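PDB 1G43: scaffolding protein from Clostridium cellulolyticum, which probably anchors the cellulosome to cellulose through this family IIIa cellulose-binding domain of its scaffoldin. Local coordinates for residues Gly2-Ser14 with Ala24-Ile36. Residues are numbered along the deposited sequence; the frame is centred on the assembly and turned at random.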
loop_
_atom_site.group_PDB
_atom_site.type_symbol
_atom_site.label_atom_id
_atom_site.label_comp_id
_atom_site.label_asym_id
_atom_site.label_seq_id
_atom_site.Cartn_x
_atom_site.Cartn_y
_atom_site.Cartn_z
ATOM N N GLY A 2 -2.971 14.360 8.128
ATOM C CA GLY A 2 -3.893 13.327 7.690
ATOM C C GLY A 2 -5.258 13.547 8.296
ATOM O O GLY A 2 -5.382 13.935 9.478
ATOM N N THR A 3 -6.284 13.271 7.487
ATOM C CA THR A 3 -7.687 13.465 7.876
ATOM C C THR A 3 -8.269 12.441 8.873
ATOM O O THR A 3 -9.302 12.709 9.512
ATOM C CB THR A 3 -8.577 13.512 6.619
ATOM O OG1 THR A 3 -8.303 12.354 5.810
ATOM C CG2 THR A 3 -8.301 14.776 5.807
ATOM N N GLY A 4 -7.645 11.279 9.011
ATOM C CA GLY A 4 -8.151 10.306 9.977
ATOM C C GLY A 4 -9.478 9.656 9.604
ATOM O O GLY A 4 -10.227 9.183 10.462
ATOM N N VAL A 5 -9.764 9.654 8.309
ATOM C CA VAL A 5 -10.963 9.054 7.765
ATOM C C VAL A 5 -10.755 7.552 7.831
ATOM O O VAL A 5 -11.708 6.770 7.856
ATOM C CB VAL A 5 -11.147 9.536 6.324
ATOM C CG1 VAL A 5 -11.795 8.457 5.463
ATOM C CG2 VAL A 5 -12.017 10.800 6.337
ATOM N N VAL A 6 -9.486 7.152 7.852
ATOM C CA VAL A 6 -9.116 5.735 7.959
ATOM C C VAL A 6 -7.859 5.589 8.802
ATOM O O VAL A 6 -7.086 6.526 8.955
ATOM C CB VAL A 6 -8.866 5.084 6.572
ATOM C CG1 VAL A 6 -10.079 5.274 5.713
ATOM C CG2 VAL A 6 -7.634 5.674 5.899
ATOM N N SER A 7 -7.679 4.411 9.366
ATOM C CA SER A 7 -6.508 4.105 10.165
ATOM C C SER A 7 -5.801 3.026 9.339
ATOM O O SER A 7 -6.472 2.229 8.681
ATOM C CB SER A 7 -6.970 3.523 11.504
ATOM O OG SER A 7 -5.899 2.929 12.241
ATOM N N VAL A 8 -4.475 2.966 9.360
ATOM C CA VAL A 8 -3.808 1.916 8.575
ATOM C C VAL A 8 -2.663 1.171 9.267
ATOM O O VAL A 8 -1.836 1.777 9.943
ATOM C CB VAL A 8 -3.246 2.478 7.254
ATOM C CG1 VAL A 8 -2.538 1.344 6.477
ATOM C CG2 VAL A 8 -4.365 3.117 6.432
ATOM N N GLN A 9 -2.627 -0.140 9.116
ATOM C CA GLN A 9 -1.549 -0.929 9.681
ATOM C C GLN A 9 -0.760 -1.544 8.544
ATOM O O GLN A 9 -1.291 -1.757 7.442
ATOM C CB GLN A 9 -2.075 -2.003 10.612
ATOM C CG GLN A 9 -2.311 -1.493 12.006
ATOM C CD GLN A 9 -2.706 -2.600 12.945
ATOM O OE1 GLN A 9 -3.715 -3.288 12.737
ATOM N NE2 GLN A 9 -1.917 -2.796 13.974
ATOM N N PHE A 10 0.502 -1.854 8.816
ATOM C CA PHE A 10 1.392 -2.357 7.794
ATOM C C PHE A 10 2.279 -3.506 8.274
ATOM O O PHE A 10 2.477 -3.673 9.465
ATOM C CB PHE A 10 2.240 -1.166 7.337
ATOM C CG PHE A 10 3.388 -1.522 6.443
ATOM C CD1 PHE A 10 3.246 -1.495 5.073
ATOM C CD2 PHE A 10 4.616 -1.846 6.978
ATOM C CE1 PHE A 10 4.333 -1.788 4.223
ATOM C CE2 PHE A 10 5.693 -2.139 6.159
ATOM C CZ PHE A 10 5.556 -2.110 4.777
ATOM N N ASN A 11 2.787 -4.303 7.331
ATOM C CA ASN A 11 3.706 -5.416 7.615
ATOM C C ASN A 11 4.272 -5.884 6.277
ATOM O O ASN A 11 3.647 -5.671 5.238
ATOM C CB ASN A 11 2.996 -6.574 8.386
ATOM C CG ASN A 11 2.614 -7.794 7.504
ATOM O OD1 ASN A 11 3.462 -8.442 6.876
ATOM N ND2 ASN A 11 1.320 -8.129 7.495
ATOM N N ASN A 12 5.475 -6.445 6.287
ATOM C CA ASN A 12 6.081 -6.977 5.071
ATOM C C ASN A 12 6.697 -8.348 5.384
ATOM O O ASN A 12 7.690 -8.754 4.786
ATOM C CB ASN A 12 7.154 -6.028 4.514
ATOM C CG ASN A 12 8.156 -5.611 5.560
ATOM O OD1 ASN A 12 8.311 -6.274 6.593
ATOM N ND2 ASN A 12 8.853 -4.511 5.300
ATOM N N GLY A 13 6.097 -9.067 6.325
ATOM C CA GLY A 13 6.614 -10.379 6.687
ATOM C C GLY A 13 8.103 -10.324 6.969
ATOM O O GLY A 13 8.851 -11.252 6.634
ATOM N N SER A 14 8.523 -9.214 7.567
ATOM C CA SER A 14 9.908 -8.987 7.914
ATOM C C SER A 14 10.882 -9.435 6.802
ATOM O O SER A 14 11.690 -10.333 7.007
ATOM C CB SER A 14 10.236 -9.709 9.233
ATOM O OG SER A 14 11.470 -9.237 9.765
ATOM N N ALA A 24 4.345 -5.432 0.600
ATOM C CA ALA A 24 3.642 -4.295 1.170
ATOM C C ALA A 24 2.223 -4.768 1.489
ATOM O O ALA A 24 1.418 -4.997 0.583
ATOM C CB ALA A 24 3.602 -3.163 0.193
ATOM N N ARG A 25 1.912 -4.931 2.771
ATOM C CA ARG A 25 0.583 -5.394 3.159
ATOM C C ARG A 25 -0.076 -4.386 4.058
ATOM O O ARG A 25 0.526 -3.906 5.002
ATOM C CB ARG A 25 0.697 -6.743 3.848
ATOM C CG ARG A 25 1.371 -7.767 2.929
ATOM C CD ARG A 25 1.940 -8.891 3.727
ATOM N NE ARG A 25 2.506 -9.926 2.878
ATOM C CZ ARG A 25 3.144 -10.991 3.351
ATOM N NH1 ARG A 25 3.288 -11.149 4.656
ATOM N NH2 ARG A 25 3.635 -11.889 2.519
ATOM N N PHE A 26 -1.327 -4.072 3.771
ATOM C CA PHE A 26 -2.044 -3.080 4.554
ATOM C C PHE A 26 -3.360 -3.568 5.114
ATOM O O PHE A 26 -4.079 -4.324 4.469
ATOM C CB PHE A 26 -2.370 -1.850 3.705
ATOM C CG PHE A 26 -1.251 -1.369 2.851
ATOM C CD1 PHE A 26 -0.997 -1.955 1.616
ATOM C CD2 PHE A 26 -0.458 -0.307 3.264
ATOM C CE1 PHE A 26 0.042 -1.485 0.796
ATOM C CE2 PHE A 26 0.579 0.168 2.457
ATOM C CZ PHE A 26 0.832 -0.417 1.223
ATOM N N LYS A 27 -3.670 -3.128 6.328
ATOM C CA LYS A 27 -4.967 -3.438 6.921
ATOM C C LYS A 27 -5.532 -2.036 7.118
ATOM O O LYS A 27 -5.076 -1.288 7.967
ATOM C CB LYS A 27 -4.831 -4.183 8.250
ATOM C CG LYS A 27 -6.062 -5.061 8.521
ATOM C CD LYS A 27 -6.112 -5.614 9.944
ATOM C CE LYS A 27 -5.361 -6.951 10.037
ATOM N NZ LYS A 27 -5.888 -7.979 9.039
ATOM N N VAL A 28 -6.481 -1.663 6.267
ATOM C CA VAL A 28 -7.087 -0.342 6.288
ATOM C C VAL A 28 -8.437 -0.374 7.002
ATOM O O VAL A 28 -9.309 -1.196 6.684
ATOM C CB VAL A 28 -7.277 0.195 4.837
ATOM C CG1 VAL A 28 -8.032 1.507 4.858
ATOM C CG2 VAL A 28 -5.918 0.395 4.157
ATOM N N THR A 29 -8.587 0.504 7.996
ATOM C CA THR A 29 -9.826 0.580 8.763
ATOM C C THR A 29 -10.570 1.886 8.557
ATOM O O THR A 29 -10.004 2.980 8.696
ATOM C CB THR A 29 -9.567 0.420 10.240
ATOM O OG1 THR A 29 -9.042 -0.885 10.480
ATOM C CG2 THR A 29 -10.865 0.592 11.020
ATOM N N ASN A 30 -11.844 1.753 8.216
ATOM C CA ASN A 30 -12.722 2.896 7.981
ATOM C C ASN A 30 -13.094 3.445 9.348
ATOM O O ASN A 30 -13.881 2.854 10.071
ATOM C CB ASN A 30 -13.980 2.429 7.225
ATOM C CG ASN A 30 -14.909 3.584 6.816
ATOM O OD1 ASN A 30 -14.804 4.720 7.306
ATOM N ND2 ASN A 30 -15.836 3.283 5.922
ATOM N N THR A 31 -12.501 4.571 9.713
ATOM C CA THR A 31 -12.798 5.181 10.995
ATOM C C THR A 31 -13.543 6.487 10.803
ATOM O O THR A 31 -13.669 7.295 11.733
ATOM C CB THR A 31 -11.536 5.466 11.776
ATOM O OG1 THR A 31 -10.730 6.400 11.045
ATOM C CG2 THR A 31 -10.778 4.177 12.021
ATOM N N SER A 32 -13.998 6.730 9.582
ATOM C CA SER A 32 -14.773 7.941 9.334
ATOM C C SER A 32 -16.128 7.404 9.774
ATOM O O SER A 32 -16.255 6.205 10.066
ATOM C CB SER A 32 -14.816 8.305 7.841
ATOM O OG SER A 32 -15.745 7.487 7.157
ATOM N N GLY A 33 -17.143 8.234 9.832
ATOM C CA GLY A 33 -18.400 7.677 10.265
ATOM C C GLY A 33 -19.355 7.407 9.111
ATOM O O GLY A 33 -20.505 7.868 9.148
ATOM N N SER A 34 -18.890 6.712 8.071
ATOM C CA SER A 34 -19.757 6.386 6.925
ATOM C C SER A 34 -18.976 5.593 5.867
ATOM O O SER A 34 -17.758 5.753 5.739
ATOM C CB SER A 34 -20.354 7.648 6.293
ATOM O OG SER A 34 -19.348 8.456 5.723
ATOM N N PRO A 35 -19.686 4.738 5.096
ATOM C CA PRO A 35 -19.066 3.910 4.059
ATOM C C PRO A 35 -18.111 4.705 3.234
ATOM O O PRO A 35 -18.209 5.941 3.135
ATOM C CB PRO A 35 -20.252 3.404 3.224
ATOM C CG PRO A 35 -21.395 3.345 4.248
ATOM C CD PRO A 35 -21.157 4.698 4.980
ATOM N N ILE A 36 -17.151 3.974 2.676
ATOM C CA ILE A 36 -16.165 4.582 1.824
ATOM C C ILE A 36 -16.037 3.732 0.588
ATOM O O ILE A 36 -15.980 2.499 0.645
ATOM C CB ILE A 36 -14.834 4.727 2.528
ATOM C CG1 ILE A 36 -14.850 6.004 3.351
ATOM C CG2 ILE A 36 -13.720 4.748 1.526
ATOM C CD1 ILE A 36 -13.587 6.230 4.096
HETATM O O HOH W 1 -6.305 -0.472 10.327
#
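The first beta hairpin of this cellulose-binding beta-sandwich pairs strand 6-11 with residues 24-30 of strand 18-30, with antiparallel pairs running from Val6-Asn30 to Asn11-Arg25. The hydrogen-bonded pairs are Ser7-Thr29, Gln9-Lys27 and Asn11-Arg25. The bond from Thr29 N to Ser7 O is 2.8 Å long and almost straight, at 178°. The ladder stretches toward Asn11, where Asn11 N reaches Arg25 O at 3.3 Å.

Val6, Val8, Phe10, Phe26 and Val28 share the buried face. Val8 and Val28 run alongside each other, with CG2 of Val8 3.9 Å from CG2 of Val28. Phe10 turns its edge toward the face of Phe26 in an offset edge-to-face pair, planes at 63°. CG of Phe10 is anti to its backbone N (chi1 170°). This carries CD1 of Phe10 to 4.1 Å from CE2 of Phe26.

The other face is more polar. The extended Arg25 chain crosses the Asn11 amide, and its CD rests 3.5 Å from Asn11 OD1. That oxygen accepts a hydrogen bond from Gly13 N, an Asx turn, which helps hold the amide in place. A water bridges Lys27 O and Thr29 OG1, and binds Ser7 O weakly. Thr29 OG1 also shares a hydrogen bond with Ser111 OG.

Beyond the strand, Thr31 N donates to Val5 O at 3.0 Å, from above the carbonyl plane. Asn30 OD1 holds the following turn by accepting from both N and OG of Ser32.

Leu41, Leu43 and Tyr45 of strand 41-47, in the facing sheet, pack on Val28, Phe26 and Phe10. Trp143 also meets the Phe10 ring. Strand 111-120 pairs with strand 18-30, which therefore lies between it and strand 6-11.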